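D-glycerate 2-kinase (PDB 2B8N) catalyses the ATP-dependent phosphorylation of D-glycerate to 2-phosphoglycerate, a magnesium-dependent step in the degradation of serine. Local coordinates at residues V120-F131 against F185-A196. Residues are numbered along the deposited sequence; the frame is centred on the assembly and turned at random.
Sequences VDQLNENDTVLF and FAERVFPAKVVA
Thr128 to Phe131 and Lys193 to Ala196 run side by side as parallel strands, their axes 4.7 Å apart at closest approach and 23° from true alignment. Four backbone hydrogen bonds join them: Lys193 N gives to Asp127 O, Val129 N to Lys193 O, Val195 N to Val129 O, and Phe131 N to Val195 O. Val129, Lys193 and Val195 each use both N and O toward the partner segment, the zigzag bonding of a parallel pair. Thr128, Leu130, Lys193 and Val195 share one face; beta-branched Thr128 and Val195 suit the extended backbone, their CG2 methyls meeting at 3.7 Å, while the long chain of Lys193 leads its amine away from the partner strand. On the other face, Val129 CG2 packs on Val189 CG1 (3.8 Å) at the end of helix 184-189, and the CG2 methyl of Val189 reaches Val120. Phe131, its CG anti to the backbone N (chi1 -168°), offers a ring face to Phe185: CE2 of Phe185 sits over the centre of that ring, an edge-to-face pair with planes at 50°. Ahead of the strands, the small Ala192 lets the loops close up, its CB 3.6 Å from Leu123 CB, after the cis peptide preceding Pro191. At the helix ends, Asp121 and Arg188 form a salt bridge, OD2 to NH1 2.8 Å, with carboxylate and guanidinium nearly coplanar; a water also links Asp121 OD1 to Arg188 O. Another water bonds to Val120 O, Leu123 N and Phe190 O, bridging the backbone where both helices give way to loops. Asp127 OD1 forms a salt bridge with Arg51, while OD2 accepts from Asn124 N across the type I turn from Asn124 to Asp127. Both strands lie inside the six-stranded parallel sheet, 193-199 next to its edge strand 255-261, while strand 52-57 adjoins 128-133; helices 107-120 and 184-189 pack together beside the Val129 and Phe131 face.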
ATOM      1  N   VAL A 120     -20.001 -10.097 -14.328  1.00 28.77           N
ATOM      2  CA  VAL A 120     -19.458  -9.267 -15.417  1.00 27.31           C
ATOM      3  C   VAL A 120     -19.542  -9.892 -16.817  1.00 28.91           C
ATOM      4  O   VAL A 120     -19.330  -9.201 -17.813  1.00 30.39           O
ATOM      5  CB  VAL A 120     -18.015  -8.772 -15.134  1.00 26.69           C
ATOM      6  CG1 VAL A 120     -17.975  -7.899 -13.905  1.00 25.46           C
ATOM      7  CG2 VAL A 120     -17.056  -9.908 -14.965  1.00 27.31           C
ATOM      8  N   ASP A 121     -19.850 -11.175 -16.934  1.00 29.78           N
ATOM      9  CA  ASP A 121     -19.988 -11.739 -18.287  1.00 31.35           C
ATOM     10  C   ASP A 121     -21.313 -11.296 -18.897  1.00 31.40           C
ATOM     11  O   ASP A 121     -22.240 -10.892 -18.188  1.00 31.08           O
ATOM     12  CB  ASP A 121     -19.894 -13.270 -18.299  1.00 32.26           C
ATOM     13  CG  ASP A 121     -18.531 -13.787 -17.905  1.00 31.71           C
ATOM     14  OD1 ASP A 121     -17.494 -13.112 -18.152  1.00 29.04           O
ATOM     15  OD2 ASP A 121     -18.519 -14.911 -17.357  1.00 28.65           O
ATOM     16  N   GLN A 122     -21.388 -11.372 -20.223  1.00 31.70           N
ATOM     17  CA  GLN A 122     -22.562 -10.916 -20.958  1.00 33.05           C
ATOM     18  C   GLN A 122     -23.028  -9.535 -20.491  1.00 32.01           C
ATOM     19  O   GLN A 122     -24.169  -9.370 -20.053  1.00 32.77           O
ATOM     20  CB  GLN A 122     -23.721 -11.925 -20.835  1.00 36.11           C
ATOM     21  CG  GLN A 122     -23.476 -13.299 -21.465  1.00 38.25           C
ATOM     22  CD  GLN A 122     -23.106 -14.365 -20.450  1.00 45.34           C
ATOM     23  OE1 GLN A 122     -22.227 -14.161 -19.613  1.00 47.24           O
ATOM     24  NE2 GLN A 122     -23.784 -15.514 -20.518  1.00 46.44           N
ATOM     25  N   LEU A 123     -22.112  -8.570 -20.540  1.00 32.02           N
ATOM     26  CA  LEU A 123     -22.441  -7.151 -20.441  1.00 30.46           C
ATOM     27  C   LEU A 123     -22.281  -6.580 -21.836  1.00 29.22           C
ATOM     28  O   LEU A 123     -21.548  -7.124 -22.643  1.00 29.93           O
ATOM     29  CB  LEU A 123     -21.491  -6.417 -19.509  1.00 31.54           C
ATOM     30  CG  LEU A 123     -21.538  -6.716 -18.015  1.00 32.00           C
ATOM     31  CD1 LEU A 123     -20.588  -5.752 -17.331  1.00 30.45           C
ATOM     32  CD2 LEU A 123     -22.938  -6.580 -17.459  1.00 31.07           C
ATOM     33  N   ASN A 124     -22.971  -5.488 -22.121  1.00 29.09           N
ATOM     34  CA  ASN A 124     -22.878  -4.846 -23.429  1.00 29.35           C
ATOM     35  C   ASN A 124     -22.000  -3.569 -23.380  1.00 28.96           C
ATOM     36  O   ASN A 124     -21.592  -3.113 -22.306  1.00 25.14           O
ATOM     37  CB  ASN A 124     -24.284  -4.575 -23.996  1.00 27.93           C
ATOM     38  CG  ASN A 124     -25.187  -3.875 -23.000  1.00 31.07           C
ATOM     39  OD1 ASN A 124     -24.965  -2.717 -22.656  1.00 29.73           O
ATOM     40  ND2 ASN A 124     -26.202  -4.582 -22.520  1.00 35.71           N
ATOM     41  N   GLU A 125     -21.713  -3.029 -24.564  1.00 30.37           N
ATOM     42  CA  GLU A 125     -20.845  -1.849 -24.759  1.00 31.49           C
ATOM     43  C   GLU A 125     -21.286  -0.620 -23.963  1.00 30.23           C
ATOM     44  O   GLU A 125     -20.489   0.289 -23.731  1.00 30.70           O
ATOM     45  CB  GLU A 125     -20.804  -1.419 -26.253  1.00 30.90           C
ATOM     46  CG  GLU A 125     -21.014  -2.515 -27.352  1.00 38.18           C
ATOM     47  CD  GLU A 125     -22.446  -3.114 -27.414  1.00 42.73           C
ATOM     48  OE1 GLU A 125     -23.396  -2.467 -27.947  1.00 40.90           O
ATOM     49  OE2 GLU A 125     -22.598  -4.263 -26.928  1.00 41.81           O
ATOM     50  N   ASN A 126     -22.557  -0.603 -23.573  1.00 29.34           N
ATOM     51  CA  ASN A 126     -23.170   0.526 -22.887  1.00 27.96           C
ATOM     52  C   ASN A 126     -22.961   0.453 -21.367  1.00 27.83           C
ATOM     53  O   ASN A 126     -23.232   1.422 -20.658  1.00 27.55           O
ATOM     54  CB  ASN A 126     -24.668   0.561 -23.243  1.00 29.02           C
ATOM     55  CG  ASN A 126     -25.172   1.945 -23.552  1.00 30.27           C
ATOM     56  OD1 ASN A 126     -24.396   2.809 -23.951  1.00 32.86           O
ATOM     57  ND2 ASN A 126     -26.495   2.165 -23.389  1.00 21.88           N
ATOM     58  N   ASP A 127     -22.441  -0.675 -20.876  1.00 27.55           N
ATOM     59  CA  ASP A 127     -22.274  -0.882 -19.448  1.00 27.55           C
ATOM     60  C   ASP A 127     -20.898  -0.509 -18.997  1.00 28.06           C
ATOM     61  O   ASP A 127     -19.991  -0.419 -19.816  1.00 31.03           O
ATOM     62  CB  ASP A 127     -22.567  -2.328 -19.119  1.00 27.86           C
ATOM     63  CG  ASP A 127     -24.013  -2.666 -19.343  1.00 27.26           C
ATOM     64  OD1 ASP A 127     -24.869  -1.879 -18.889  1.00 25.89           O
ATOM     65  OD2 ASP A 127     -24.299  -3.704 -19.964  1.00 32.80           O
ATOM     66  N   THR A 128     -20.752  -0.254 -17.701  1.00 26.85           N
ATOM     67  CA  THR A 128     -19.466   0.112 -17.118  1.00 27.81           C
ATOM     68  C   THR A 128     -19.255  -0.636 -15.788  1.00 27.77           C
ATOM     69  O   THR A 128     -20.151  -0.668 -14.931  1.00 24.47           O
ATOM     70  CB  THR A 128     -19.392   1.657 -16.901  1.00 27.75           C
ATOM     71  OG1 THR A 128     -19.428   2.329 -18.170  1.00 33.04           O
ATOM     72  CG2 THR A 128     -18.123   2.079 -16.166  1.00 29.92           C
ATOM     73  N   VAL A 129     -18.083  -1.272 -15.645  1.00 27.49           N
ATOM     74  CA  VAL A 129     -17.670  -1.851 -14.374  1.00 27.80           C
ATOM     75  C   VAL A 129     -16.819  -0.815 -13.631  1.00 28.31           C
ATOM     76  O   VAL A 129     -15.831  -0.272 -14.179  1.00 29.37           O
ATOM     77  CB  VAL A 129     -16.931  -3.194 -14.536  1.00 26.34           C
ATOM     78  CG1 VAL A 129     -16.405  -3.645 -13.218  1.00 25.55           C
ATOM     79  CG2 VAL A 129     -17.889  -4.254 -15.090  1.00 29.39           C
ATOM     80  N   LEU A 130     -17.256  -0.504 -12.409  1.00 26.64           N
ATOM     81  CA  LEU A 130     -16.534   0.386 -11.520  1.00 26.99           C
ATOM     82  C   LEU A 130     -15.665  -0.476 -10.608  1.00 26.01           C
ATOM     83  O   LEU A 130     -16.166  -1.076  -9.652  1.00 22.92           O
ATOM     84  CB  LEU A 130     -17.536   1.239 -10.721  1.00 27.59           C
ATOM     85  CG  LEU A 130     -16.916   2.046  -9.574  1.00 29.44           C
ATOM     86  CD1 LEU A 130     -15.780   2.958 -10.105  1.00 25.09           C
ATOM     87  CD2 LEU A 130     -17.991   2.836  -8.777  1.00 27.69           C
ATOM     88  N   PHE A 131     -14.374  -0.552 -10.934  1.00 27.54           N
ATOM     89  CA  PHE A 131     -13.453  -1.467 -10.270  1.00 27.50           C
ATOM     90  C   PHE A 131     -12.697  -0.749  -9.170  1.00 27.68           C
ATOM     91  O   PHE A 131     -11.770   0.002  -9.437  1.00 27.37           O
ATOM     92  CB  PHE A 131     -12.515  -2.069 -11.311  1.00 29.07           C
ATOM     93  CG  PHE A 131     -11.708  -3.247 -10.815  1.00 29.19           C
ATOM     94  CD1 PHE A 131     -12.259  -4.196  -9.962  1.00 35.07           C
ATOM     95  CD2 PHE A 131     -10.400  -3.415 -11.234  1.00 30.96           C
ATOM     96  CE1 PHE A 131     -11.505  -5.284  -9.516  1.00 36.10           C
ATOM     97  CE2 PHE A 131      -9.642  -4.500 -10.800  1.00 33.65           C
ATOM     98  CZ  PHE A 131     -10.194  -5.432  -9.937  1.00 35.56           C
ATOM     99  N   PHE A 185      -9.441 -10.231 -16.473  1.00 27.52           N
ATOM    100  CA  PHE A 185     -10.633  -9.624 -15.927  1.00 27.00           C
ATOM    101  C   PHE A 185     -11.215  -8.583 -16.869  1.00 26.34           C
ATOM    102  O   PHE A 185     -12.396  -8.614 -17.137  1.00 28.17           O
ATOM    103  CB  PHE A 185     -10.349  -9.023 -14.547  1.00 26.88           C
ATOM    104  CG  PHE A 185     -11.542  -8.416 -13.912  1.00 26.96           C
ATOM    105  CD1 PHE A 185     -12.710  -9.159 -13.739  1.00 31.59           C
ATOM    106  CD2 PHE A 185     -11.522  -7.107 -13.486  1.00 27.33           C
ATOM    107  CE1 PHE A 185     -13.833  -8.594 -13.141  1.00 26.21           C
ATOM    108  CE2 PHE A 185     -12.630  -6.547 -12.880  1.00 26.97           C
ATOM    109  CZ  PHE A 185     -13.786  -7.300 -12.714  1.00 29.51           C
ATOM    110  N   ALA A 186     -10.392  -7.675 -17.379  1.00 27.89           N
ATOM    111  CA  ALA A 186     -10.839  -6.650 -18.358  1.00 28.40           C
ATOM    112  C   ALA A 186     -11.301  -7.311 -19.633  1.00 28.26           C
ATOM    113  O   ALA A 186     -12.225  -6.822 -20.314  1.00 30.27           O
ATOM    114  CB  ALA A 186      -9.712  -5.655 -18.681  1.00 28.07           C
ATOM    115  N   GLU A 187     -10.636  -8.414 -19.957  1.00 27.34           N
ATOM    116  CA  GLU A 187     -10.967  -9.194 -21.120  1.00 28.67           C
ATOM    117  C   GLU A 187     -12.341  -9.849 -20.957  1.00 28.60           C
ATOM    118  O   GLU A 187     -13.059 -10.008 -21.939  1.00 28.93           O
ATOM    119  CB  GLU A 187      -9.874 -10.230 -21.368  1.00 29.30           C
ATOM    120  CG  GLU A 187     -10.200 -11.245 -22.430  1.00 33.03           C
ATOM    121  CD  GLU A 187      -8.995 -12.049 -22.858  1.00 31.95           C
ATOM    122  OE1 GLU A 187      -8.361 -12.689 -22.007  1.00 34.52           O
ATOM    123  OE2 GLU A 187      -8.687 -12.038 -24.062  1.00 42.93           O
ATOM    124  N   ARG A 188     -12.722 -10.232 -19.738  1.00 28.61           N
ATOM    125  CA  ARG A 188     -14.072 -10.823 -19.517  1.00 27.56           C
ATOM    126  C   ARG A 188     -15.170  -9.770 -19.444  1.00 26.90           C
ATOM    127  O   ARG A 188     -16.305  -9.998 -19.825  1.00 26.91           O
ATOM    128  CB  ARG A 188     -14.102 -11.607 -18.230  1.00 28.48           C
ATOM    129  CG  ARG A 188     -13.329 -12.888 -18.256  1.00 28.81           C
ATOM    130  CD  ARG A 188     -14.166 -14.031 -18.789  1.00 28.50           C
ATOM    131  NE  ARG A 188     -13.800 -15.252 -18.082  1.00 29.77           N
ATOM    132  CZ  ARG A 188     -14.591 -15.974 -17.290  1.00 32.12           C
ATOM    133  NH1 ARG A 188     -15.855 -15.654 -17.083  1.00 34.46           N
ATOM    134  NH2 ARG A 188     -14.102 -17.056 -16.699  1.00 41.15           N
ATOM    135  N   VAL A 189     -14.815  -8.605 -18.929  1.00 27.26           N
ATOM    136  CA  VAL A 189     -15.739  -7.481 -18.861  1.00 27.50           C
ATOM    137  C   VAL A 189     -16.144  -7.006 -20.262  1.00 27.57           C
ATOM    138  O   VAL A 189     -17.290  -6.592 -20.489  1.00 28.04           O
ATOM    139  CB  VAL A 189     -15.106  -6.348 -18.064  1.00 25.50           C
ATOM    140  CG1 VAL A 189     -15.863  -5.026 -18.262  1.00 25.06           C
ATOM    141  CG2 VAL A 189     -15.087  -6.737 -16.593  1.00 29.24           C
ATOM    142  N   PHE A 190     -15.192  -7.074 -21.189  1.00 27.08           N
ATOM    143  CA  PHE A 190     -15.477  -6.851 -22.576  1.00 25.75           C
ATOM    144  C   PHE A 190     -16.760  -7.586 -22.989  1.00 26.47           C
ATOM    145  O   PHE A 190     -17.006  -8.782 -22.581  1.00 25.26           O
ATOM    146  CB  PHE A 190     -14.311  -7.314 -23.468  1.00 26.33           C
ATOM    147  CG  PHE A 190     -14.320  -6.688 -24.839  1.00 23.80           C
ATOM    148  CD1 PHE A 190     -13.787  -5.413 -25.031  1.00 24.28           C
ATOM    149  CD2 PHE A 190     -14.900  -7.343 -25.914  1.00 14.30           C
ATOM    150  CE1 PHE A 190     -13.813  -4.804 -26.300  1.00 23.16           C
ATOM    151  CE2 PHE A 190     -14.939  -6.753 -27.171  1.00 21.74           C
ATOM    152  CZ  PHE A 190     -14.397  -5.482 -27.373  1.00 22.66           C
ATOM    153  N   PRO A 191     -17.576  -6.894 -23.818  1.00 27.14           N
ATOM    154  CA  PRO A 191     -17.362  -5.535 -24.397  1.00 26.99           C
ATOM    155  C   PRO A 191     -17.686  -4.327 -23.499  1.00 25.99           C
ATOM    156  O   PRO A 191     -17.551  -3.198 -23.952  1.00 25.48           O
ATOM    157  CB  PRO A 191     -18.270  -5.533 -25.621  1.00 27.77           C
ATOM    158  CG  PRO A 191     -19.417  -6.403 -25.197  1.00 29.34           C
ATOM    159  CD  PRO A 191     -18.838  -7.484 -24.283  1.00 27.12           C
ATOM    160  N   ALA A 192     -18.095  -4.542 -22.249  1.00 26.19           N
ATOM    161  CA  ALA A 192     -18.275  -3.412 -21.319  1.00 26.80           C
ATOM    162  C   ALA A 192     -16.947  -2.715 -21.000  1.00 25.89           C
ATOM    163  O   ALA A 192     -15.862  -3.268 -21.245  1.00 26.35           O
ATOM    164  CB  ALA A 192     -18.979  -3.852 -20.032  1.00 25.57           C
ATOM    165  N   LYS A 193     -17.051  -1.491 -20.480  1.00 27.12           N
ATOM    166  CA  LYS A 193     -15.895  -0.650 -20.091  1.00 29.18           C
ATOM    167  C   LYS A 193     -15.458  -0.931 -18.654  1.00 27.30           C
ATOM    168  O   LYS A 193     -16.274  -1.237 -17.800  1.00 26.19           O
ATOM    169  CB  LYS A 193     -16.239   0.853 -20.207  1.00 29.77           C
ATOM    170  CG  LYS A 193     -14.996   1.731 -20.404  1.00 35.28           C
ATOM    171  CD  LYS A 193     -15.148   3.243 -20.066  1.00 33.70           C
ATOM    172  CE  LYS A 193     -13.717   3.806 -19.615  1.00 40.08           C
ATOM    173  NZ  LYS A 193     -13.539   5.292 -19.252  1.00 36.02           N
ATOM    174  N   VAL A 194     -14.161  -0.844 -18.396  1.00 28.43           N
ATOM    175  CA  VAL A 194     -13.653  -0.893 -17.023  1.00 28.25           C
ATOM    176  C   VAL A 194     -13.134   0.475 -16.635  1.00 28.29           C
ATOM    177  O   VAL A 194     -12.240   1.019 -17.309  1.00 29.63           O
ATOM    178  CB  VAL A 194     -12.516  -1.916 -16.856  1.00 28.10           C
ATOM    179  CG1 VAL A 194     -11.855  -1.762 -15.479  1.00 28.48           C
ATOM    180  CG2 VAL A 194     -13.033  -3.366 -17.055  1.00 27.64           C
ATOM    181  N   VAL A 195     -13.707   1.045 -15.573  1.00 27.81           N
ATOM    182  CA  VAL A 195     -13.151   2.269 -14.953  1.00 27.31           C
ATOM    183  C   VAL A 195     -12.663   1.935 -13.546  1.00 28.36           C
ATOM    184  O   VAL A 195     -13.469   1.746 -12.628  1.00 30.37           O
ATOM    185  CB  VAL A 195     -14.147   3.469 -14.861  1.00 26.28           C
ATOM    186  CG1 VAL A 195     -13.405   4.729 -14.455  1.00 29.16           C
ATOM    187  CG2 VAL A 195     -14.845   3.735 -16.169  1.00 27.40           C
ATOM    188  N   ALA A 196     -11.345   1.884 -13.376  1.00 27.81           N
ATOM    189  CA  ALA A 196     -10.762   1.471 -12.107  1.00 28.54           C
ATOM    190  C   ALA A 196     -10.307   2.650 -11.254  1.00 28.92           C
ATOM    191  O   ALA A 196      -9.660   3.603 -11.743  1.00 28.06           O
ATOM    192  CB  ALA A 196      -9.593   0.530 -12.346  1.00 29.74           C
TER
HETATM  193  O   HOH W   1     -19.000  -9.112 -20.666  1.00 30.59           O
HETATM  194  O   HOH W   2     -17.858 -12.321 -20.917  1.00 20.10           O